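Local coordinates for endoribonuclease L-PSP/chorismate mutase-like domain-containing protein (PDB 2OTM) that is a putative endoribonuclease of the YjgF/chorismate mutase-like family whose substrate and activity the structure alone does not show, at the interface of chains A and B. Sequence-based numbering; all coordinates share one arbitrary frame. Chains: chain A/B, Hypothetical protein.

The interface of chains A and B. Residues chain A 139-141; chain B 103-104, 106-107, 109.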
ATOM      1  N   VAL A 139       0.372 -13.988   6.865  1.00 18.72           N
ATOM      2  CA  VAL A 139       1.285 -13.999   8.020  1.00 18.83           C
ATOM      3  C   VAL A 139       1.459 -12.552   8.452  1.00 19.88           C
ATOM      4  O   VAL A 139       1.643 -11.676   7.613  1.00 20.41           O
ATOM      5  CB  VAL A 139       2.660 -14.647   7.610  1.00 20.25           C
ATOM      6  CG1 VAL A 139       3.646 -14.657   8.763  1.00 20.02           C
ATOM      7  CG2 VAL A 139       2.457 -16.017   6.999  1.00 18.13           C
HETATM    8  N   MSE A 140       1.374 -12.298   9.757  1.00 19.72           N
HETATM    9  CA  MSE A 140       1.430 -10.950  10.259  1.00 19.31           C
HETATM   10  C   MSE A 140       2.568 -10.798  11.256  1.00 19.62           C
HETATM   11  O   MSE A 140       2.900 -11.747  11.967  1.00 20.81           O
HETATM   12  CB  MSE A 140       0.110 -10.649  10.962  1.00 20.54           C
HETATM   13  CG  MSE A 140      -1.112 -10.786  10.081  1.00 21.70           C
HETATM   14 SE   MSE A 140      -1.251  -9.338   8.832  0.75 16.99          SE
HETATM   15  CE  MSE A 140      -1.962  -7.964   9.962  1.00 20.72           C
ATOM     16  N   PRO A 141       3.088  -9.583  11.406  1.00 19.38           N
ATOM     17  CA  PRO A 141       4.104  -9.384  12.457  1.00 20.38           C
ATOM     18  C   PRO A 141       3.455  -9.680  13.801  1.00 21.31           C
ATOM     19  O   PRO A 141       2.281  -9.321  13.988  1.00 19.18           O
ATOM     20  CB  PRO A 141       4.417  -7.884  12.359  1.00 21.66           C
ATOM     21  CG  PRO A 141       3.981  -7.499  11.060  1.00 22.89           C
ATOM     22  CD  PRO A 141       2.765  -8.308  10.748  1.00 23.03           C
TER
ATOM     23  N   HIS B 103       6.185 -18.212   4.872  1.00 19.83           N
ATOM     24  CA  HIS B 103       5.508 -19.416   5.329  1.00 22.31           C
ATOM     25  C   HIS B 103       4.851 -19.185   6.705  1.00 21.63           C
ATOM     26  O   HIS B 103       5.353 -18.432   7.505  1.00 20.56           O
ATOM     27  CB  HIS B 103       6.536 -20.511   5.457  1.00 22.61           C
ATOM     28  CG  HIS B 103       5.934 -21.843   5.709  1.00 24.15           C
ATOM     29  ND1 HIS B 103       5.832 -22.379   6.969  1.00 29.16           N
ATOM     30  CD2 HIS B 103       5.351 -22.726   4.866  1.00 28.75           C
ATOM     31  CE1 HIS B 103       5.244 -23.560   6.890  1.00 34.94           C
ATOM     32  NE2 HIS B 103       4.943 -23.797   5.625  1.00 27.61           N
ATOM     33  N   GLN B 104       3.744 -19.861   6.971  1.00 25.01           N
ATOM     34  CA  GLN B 104       3.015 -19.696   8.236  0.50 27.12           C
ATOM     35  C   GLN B 104       3.874 -19.901   9.481  1.00 28.31           C
ATOM     36  O   GLN B 104       3.641 -19.289  10.514  1.00 30.81           O
ATOM     37  CB  GLN B 104       1.821 -20.659   8.289  0.50 29.57           C
ATOM     38  CG  GLN B 104       2.188 -22.121   8.086  0.50 29.26           C
ATOM     39  N   CYS B 106       6.699 -18.841  10.161  1.00 28.58           N
ATOM     40  CA  CYS B 106       7.672 -17.768  10.331  1.00 27.30           C
ATOM     41  C   CYS B 106       6.986 -16.397  10.505  1.00 27.19           C
ATOM     42  O   CYS B 106       6.262 -15.970   9.631  1.00 29.01           O
ATOM     43  CB  CYS B 106       8.596 -17.761   9.121  1.00 24.38           C
ATOM     44  SG  CYS B 106       9.824 -16.469   9.172  1.00 28.94           S
ATOM     45  N   ILE B 107       7.204 -15.695  11.614  1.00 27.77           N
ATOM     46  CA  ILE B 107       6.699 -14.299  11.715  1.00 29.46           C
ATOM     47  C   ILE B 107       7.860 -13.312  11.880  1.00 30.99           C
ATOM     48  O   ILE B 107       7.659 -12.176  12.372  1.00 30.68           O
ATOM     49  CB  ILE B 107       5.656 -14.104  12.876  1.00 29.20           C
ATOM     50  CG1 ILE B 107       6.315 -14.411  14.241  1.00 31.75           C
ATOM     51  CG2 ILE B 107       4.420 -14.967  12.639  1.00 31.58           C
ATOM     52  CD1 ILE B 107       5.557 -13.870  15.483  1.00 25.62           C
ATOM     53  N   HIS B 109       9.517 -11.915   9.546  1.00 24.43           N
ATOM     54  CA  HIS B 109       9.701 -11.125   8.347  1.00 23.85           C
ATOM     55  C   HIS B 109      10.047  -9.686   8.607  1.00 23.65           C
ATOM     56  O   HIS B 109      10.712  -9.077   7.805  1.00 25.90           O
ATOM     57  CB  HIS B 109       8.522 -11.290   7.342  1.00 27.13           C
ATOM     58  CG  HIS B 109       7.162 -11.012   7.908  1.00 18.88           C
ATOM     59  ND1 HIS B 109       6.612 -11.758   8.929  1.00 20.35           N
ATOM     60  CD2 HIS B 109       6.241 -10.079   7.582  1.00 24.06           C
ATOM     61  CE1 HIS B 109       5.419 -11.276   9.225  1.00 23.98           C
ATOM     62  NE2 HIS B 109       5.179 -10.252   8.423  1.00 20.99           N
TER
HETATM   63  O   HOH W   1       2.835  -8.988   7.425  1.00 19.99           O
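A:Val139 reaches across to the loop of chain B with both methyls and, with 50 Å² hidden by the partner, gives more surface to the patch than any other residue described. CG1 of A:Val139, anti to the backbone N (chi1 179°), enters between B:Ile107 and the imidazole of B:His109, lying 3.8 Å from CE1 of that ring and 4.0 Å from B:Ile107 CG2. The other branch, CG2 of A:Val139, turns to the backbone of the same loop, 3.9 Å from B:Gln104 CA. A beta-branched residue suits this place because its two short arms serve two parts of the loop at once. The CG2 methyl of B:Ile107 also faces the backbone of chain A, 3.6 Å from the carbonyl O of A:Met140, a selenomethionine.

B:His109 stands at the start of helix 109-124. Its chi1 of 54° sets CG between the backbone N and the carbonyl carbon and carries the ring toward chain A, where the CE1 edge meets the A:Met140–A:Pro141 peptide; A:Met140 C lies in the ring plane, 3.5 Å from CE1 of B:His109. The stiff A:Pro141 ring, at the start of 3-10 helix 141-143, runs obliquely to the imidazole and sets CD beside NE2.

A water bridges the two chains between B:His109 and A:Val139. Histidine combines a flat edge for packing with a ring nitrogen for this bridge; an alanine here would probably leave the water without its chain B partner and open a gap beside A:Val139 and A:Pro141. As part of a larger interface in a deposited trimer, the patch may help hold the subunits together. The bridging water sits 2.8 Å from B:His109 NE2, in a moderately bent bond (147° at H), and 2.9 Å from the carbonyl O of A:Val139.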